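Local coordinates for protein exoribonuclease II, mitochondrial (Candida glabrata, PDB 6F3H) that probably degrades RNA from its 3' end, as the exoribonuclease component of the mitochondrial mtEXO degradosome, at residues D282-Y285 with H286-A289; R291-Y294 with I295-L298. The protein carries 1 engineered substitution. One frame throughout, in Å; residues are numbered along the deposited sequence.

Interaction 1 of 2, residues D282-Y285 with H286-A289; sequences DKDY and HSIA
Asp284 reaches from the N-cap of helix 285-291 to the backbone and side chain of its first turn. From CB the chain turns so that CG stands anti to the backbone N (chi1 165°), which carries the carboxylate forward beside the start of the helix. CG itself lies 3.3 Å from Ser287 OG. Beyond it the two oxygens divide the work. OD1 takes the backbone: Ser287 N donates to it at 3.3 Å with an N-H...O angle of 157°, approaching from above the carboxylate plane. His286 N lies closer, 3.0 Å from OD1, but its N-H is turned well off the oxygen (124°), and the bond is weak. The CB of His286 packs against the same oxygen, and the imidazole runs alongside the carboxylate with the two planes nearly coplanar. OD2 receives the hydroxyl of Ser287, OG to OD2 measuring 2.5 Å, a length not to be taken literally at 2.7 Å resolution.

Tyr285 and Ile288 lie side by side, CD1 of the isoleucine meeting the ring edge at Tyr285 CD1, 4.0 Å away. Ile288 also packs against Phe276, Leu279 and Val280 of helix 251-281. Along the backbone, Tyr285 O accepts a weak bond from Ala289 N, 3.5 Å away. The chemistry is that of an N-cap: a carboxylate accepting from N-H groups at the positive end of a helix, a setting that would probably favour its ionised form.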
loop_
_atom_site.group_PDB
_atom_site.type_symbol
_atom_site.label_atom_id
_atom_site.label_comp_id
_atom_site.label_asym_id
_atom_site.label_seq_id
_atom_site.Cartn_x
_atom_site.Cartn_y
_atom_site.Cartn_z
ATOM N N ASP A 282 11.628 -1.281 41.871
ATOM C CA ASP A 282 12.952 -1.238 42.465
ATOM C C ASP A 282 14.024 -0.948 41.421
ATOM O O ASP A 282 15.210 -0.868 41.759
ATOM C CB ASP A 282 13.232 -2.558 43.181
ATOM C CG ASP A 282 12.185 -2.871 44.231
ATOM O OD1 ASP A 282 11.473 -1.941 44.657
ATOM O OD2 ASP A 282 12.061 -4.046 44.638
ATOM N N LYS A 283 13.629 -0.754 40.171
ATOM C CA LYS A 283 14.544 -0.413 39.099
ATOM C C LYS A 283 15.645 -1.449 38.902
ATOM O O LYS A 283 16.722 -1.129 38.397
ATOM C CB LYS A 283 15.156 0.979 39.313
ATOM C CG LYS A 283 14.157 2.071 39.635
ATOM C CD LYS A 283 14.202 3.077 38.505
ATOM C CE LYS A 283 13.660 4.449 38.877
ATOM N NZ LYS A 283 12.678 4.975 37.847
ATOM N N ASP A 284 15.402 -2.708 39.251
ATOM C CA ASP A 284 16.412 -3.730 38.964
ATOM C C ASP A 284 16.089 -4.362 37.616
ATOM O O ASP A 284 15.396 -5.365 37.506
ATOM C CB ASP A 284 16.478 -4.785 40.060
ATOM C CG ASP A 284 17.256 -6.044 39.620
ATOM O OD1 ASP A 284 18.062 -5.956 38.663
ATOM O OD2 ASP A 284 17.112 -7.101 40.284
ATOM N N TYR A 285 16.625 -3.742 36.584
ATOM C CA TYR A 285 16.346 -4.193 35.241
ATOM C C TYR A 285 17.132 -5.434 34.900
ATOM O O TYR A 285 16.791 -6.128 33.942
ATOM C CB TYR A 285 16.633 -3.037 34.290
ATOM C CG TYR A 285 15.854 -1.804 34.700
ATOM C CD1 TYR A 285 14.485 -1.881 34.950
ATOM C CD2 TYR A 285 16.482 -0.584 34.878
ATOM C CE1 TYR A 285 13.769 -0.773 35.346
ATOM C CE2 TYR A 285 15.773 0.535 35.267
ATOM C CZ TYR A 285 14.417 0.435 35.502
ATOM O OH TYR A 285 13.694 1.537 35.892
ATOM N N HIS A 286 18.140 -5.751 35.698
ATOM C CA HIS A 286 18.990 -6.892 35.402
ATOM C C HIS A 286 18.231 -8.222 35.488
ATOM O O HIS A 286 18.293 -9.049 34.572
ATOM C CB HIS A 286 20.177 -6.843 36.353
ATOM C CG HIS A 286 21.002 -8.073 36.325
ATOM N ND1 HIS A 286 20.805 -9.105 37.213
ATOM C CD2 HIS A 286 22.011 -8.452 35.505
ATOM C CE1 HIS A 286 21.666 -10.068 36.946
ATOM N NE2 HIS A 286 22.408 -9.700 35.915
ATOM N N SER A 287 17.498 -8.442 36.580
ATOM C CA SER A 287 16.830 -9.728 36.741
ATOM C C SER A 287 15.769 -9.927 35.678
ATOM O O SER A 287 15.616 -11.030 35.132
ATOM C CB SER A 287 16.191 -9.819 38.120
ATOM O OG SER A 287 17.049 -9.285 39.108
ATOM N N ILE A 288 15.052 -8.854 35.354
ATOM C CA ILE A 288 14.047 -8.888 34.304
ATOM C C ILE A 288 14.603 -9.594 33.090
ATOM O O ILE A 288 13.951 -10.457 32.485
ATOM C CB ILE A 288 13.624 -7.447 33.982
ATOM C CG1 ILE A 288 12.886 -6.859 35.193
ATOM C CG2 ILE A 288 12.891 -7.402 32.681
ATOM C CD1 ILE A 288 12.563 -5.392 35.083
ATOM N N ALA A 289 15.836 -9.262 32.740
ATOM C CA ALA A 289 16.465 -9.879 31.589
ATOM C C ALA A 289 16.526 -11.383 31.779
ATOM O O ALA A 289 15.968 -12.147 30.989
ATOM C CB ALA A 289 17.854 -9.290 31.380
#

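Interaction 2 of 2, residues R291-Y294 with I295-L298; sequences RYDY and IRTL
Asp293 OD1 is gripped by two nitrogens of Arg296, one turn further along helix 293-303. Arg296 NE donates to it at 2.6 Å with an N-H...O angle of 152°, and Arg296 NH2 adds a weaker bond at 3.0 Å. OD1 sits at the edge of the guanidinium and near its plane, while the carboxylate stands almost perpendicular to that plane (87°). This is therefore a salt bridge forked on a single oxygen, not one with two parallel bonds. The bend of the arginine chain at chi3 (-69°) turns NE toward Asp293 OD1, and NH1 is left to bond Ile344 O.

The apolar contacts gather round Ile295. Its CG1 lies over one face of the Tyr294 ring, 3.9 Å from the centroid, a CH-pi contact, while its CD1 comes 4.0 Å from Tyr292 CD1. Tyr292, Tyr294 and Ile295 all turn their side chains onto helix 251-281.

Tyr292 O accepts from Ile295 N at 3.1 Å, an i to i+3 bond, and more weakly from Arg296 N. The next two bonds are i to i+4: Asp293 O receives a nearly linear one from Thr297 N at 3.0 Å, and Tyr294 O takes Leu298 N at 3.2 Å. Together these mark the opening turn of an alpha-helix, with Tyr292 at the N-cap and an acid-base pair spaced i to i+3 on its flank.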
loop_
_atom_site.group_PDB
_atom_site.type_symbol
_atom_site.label_atom_id
_atom_site.label_comp_id
_atom_site.label_asym_id
_atom_site.label_seq_id
_atom_site.Cartn_x
_atom_site.Cartn_y
_atom_site.Cartn_z
ATOM N N ARG A 291 15.218 -13.402 33.890
ATOM C CA ARG A 291 14.042 -14.127 34.325
ATOM C C ARG A 291 12.843 -13.890 33.436
ATOM O O ARG A 291 12.178 -14.842 33.018
ATOM C CB ARG A 291 13.687 -13.720 35.750
ATOM C CG ARG A 291 13.973 -14.779 36.774
ATOM C CD ARG A 291 13.296 -14.458 38.109
ATOM N NE ARG A 291 14.034 -13.463 38.881
ATOM C CZ ARG A 291 13.607 -12.914 40.017
ATOM N NH1 ARG A 291 12.428 -13.249 40.543
ATOM N NH2 ARG A 291 14.369 -12.018 40.631
ATOM N N TYR A 292 12.588 -12.639 33.097
ATOM C CA TYR A 292 11.313 -12.311 32.494
ATOM C C TYR A 292 11.469 -11.848 31.064
ATOM O O TYR A 292 10.870 -10.846 30.679
ATOM C CB TYR A 292 10.616 -11.225 33.315
ATOM C CG TYR A 292 10.169 -11.684 34.688
ATOM C CD1 TYR A 292 9.174 -12.650 34.833
ATOM C CD2 TYR A 292 10.745 -11.170 35.838
ATOM C CE1 TYR A 292 8.752 -13.085 36.099
ATOM C CE2 TYR A 292 10.337 -11.602 37.109
ATOM C CZ TYR A 292 9.344 -12.553 37.233
ATOM O OH TYR A 292 8.959 -12.967 38.491
ATOM N N ASP A 293 12.244 -12.557 30.251
ATOM C CA ASP A 293 12.318 -12.083 28.877
ATOM C C ASP A 293 11.016 -12.360 28.145
ATOM O O ASP A 293 10.660 -11.629 27.211
ATOM C CB ASP A 293 13.499 -12.688 28.120
ATOM C CG ASP A 293 13.970 -11.782 26.958
ATOM O OD1 ASP A 293 13.960 -10.538 27.123
ATOM O OD2 ASP A 293 14.335 -12.299 25.876
ATOM N N TYR A 294 10.283 -13.389 28.558
ATOM C CA TYR A 294 9.000 -13.607 27.913
ATOM C C TYR A 294 8.063 -12.417 28.066
ATOM O O TYR A 294 7.164 -12.239 27.242
ATOM C CB TYR A 294 8.365 -14.876 28.443
ATOM C CG TYR A 294 7.929 -14.846 29.884
ATOM C CD1 TYR A 294 8.831 -15.090 30.914
ATOM C CD2 TYR A 294 6.608 -14.623 30.218
ATOM C CE1 TYR A 294 8.419 -15.091 32.234
ATOM C CE2 TYR A 294 6.182 -14.624 31.531
ATOM C CZ TYR A 294 7.082 -14.859 32.537
ATOM O OH TYR A 294 6.618 -14.870 33.846
ATOM N N ILE A 295 8.278 -11.570 29.063
ATOM C CA ILE A 295 7.431 -10.394 29.167
ATOM C C ILE A 295 7.927 -9.286 28.270
ATOM O O ILE A 295 7.138 -8.523 27.709
ATOM C CB ILE A 295 7.350 -9.916 30.620
ATOM C CG1 ILE A 295 6.763 -11.014 31.502
ATOM C CG2 ILE A 295 6.569 -8.623 30.704
ATOM C CD1 ILE A 295 6.399 -10.545 32.896
ATOM N N ARG A 296 9.230 -9.151 28.114
ATOM C CA ARG A 296 9.672 -8.152 27.170
ATOM C C ARG A 296 9.077 -8.459 25.819
ATOM O O ARG A 296 8.486 -7.586 25.174
ATOM C CB ARG A 296 11.184 -8.111 27.114
ATOM C CG ARG A 296 11.756 -7.455 28.313
ATOM C CD ARG A 296 13.135 -6.996 28.030
ATOM N NE ARG A 296 14.127 -8.040 27.851
ATOM C CZ ARG A 296 15.363 -7.918 28.320
ATOM N NH1 ARG A 296 15.699 -6.824 28.987
ATOM N NH2 ARG A 296 16.260 -8.871 28.139
ATOM N N THR A 297 9.143 -9.734 25.429
ATOM C CA THR A 297 8.523 -10.201 24.195
ATOM C C THR A 297 7.085 -9.743 24.103
ATOM O O THR A 297 6.620 -9.292 23.054
ATOM C CB THR A 297 8.562 -11.718 24.129
ATOM O OG1 THR A 297 9.914 -12.167 24.057
ATOM C CG2 THR A 297 7.817 -12.181 22.913
ATOM N N LEU A 298 6.348 -9.903 25.186
ATOM C CA LEU A 298 4.941 -9.560 25.145
ATOM C C LEU A 298 4.761 -8.074 24.899
ATOM O O LEU A 298 4.030 -7.676 23.989
ATOM C CB LEU A 298 4.287 -9.992 26.448
ATOM C CG LEU A 298 3.077 -9.175 26.843
ATOM C CD1 LEU A 298 1.910 -9.506 25.947
ATOM C CD2 LEU A 298 2.732 -9.532 28.237
#

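In the fold
From the N terminus, the chain runs along helix 251-281 and leaves it at Lys283 through a Schellman motif. Interaction 1 then starts helix 285-291, and interaction 2 starts helix 293-303 after the break at Tyr292. The two contacts are strictly in series: each joins two contiguous segments, through residues no more than four apart, so neither closes a long loop, and neither encloses nor crosses the other. Their centres lie 12 Å apart, and they meet where Arg296 NH2 packs against Ala289 CA. Both are tied to helix 251-281, where Phe276 touches Ile288 and Ile295 alike, and both reach Ile344. This helical region lies away from the magnesium site of Asp401 and Asp410.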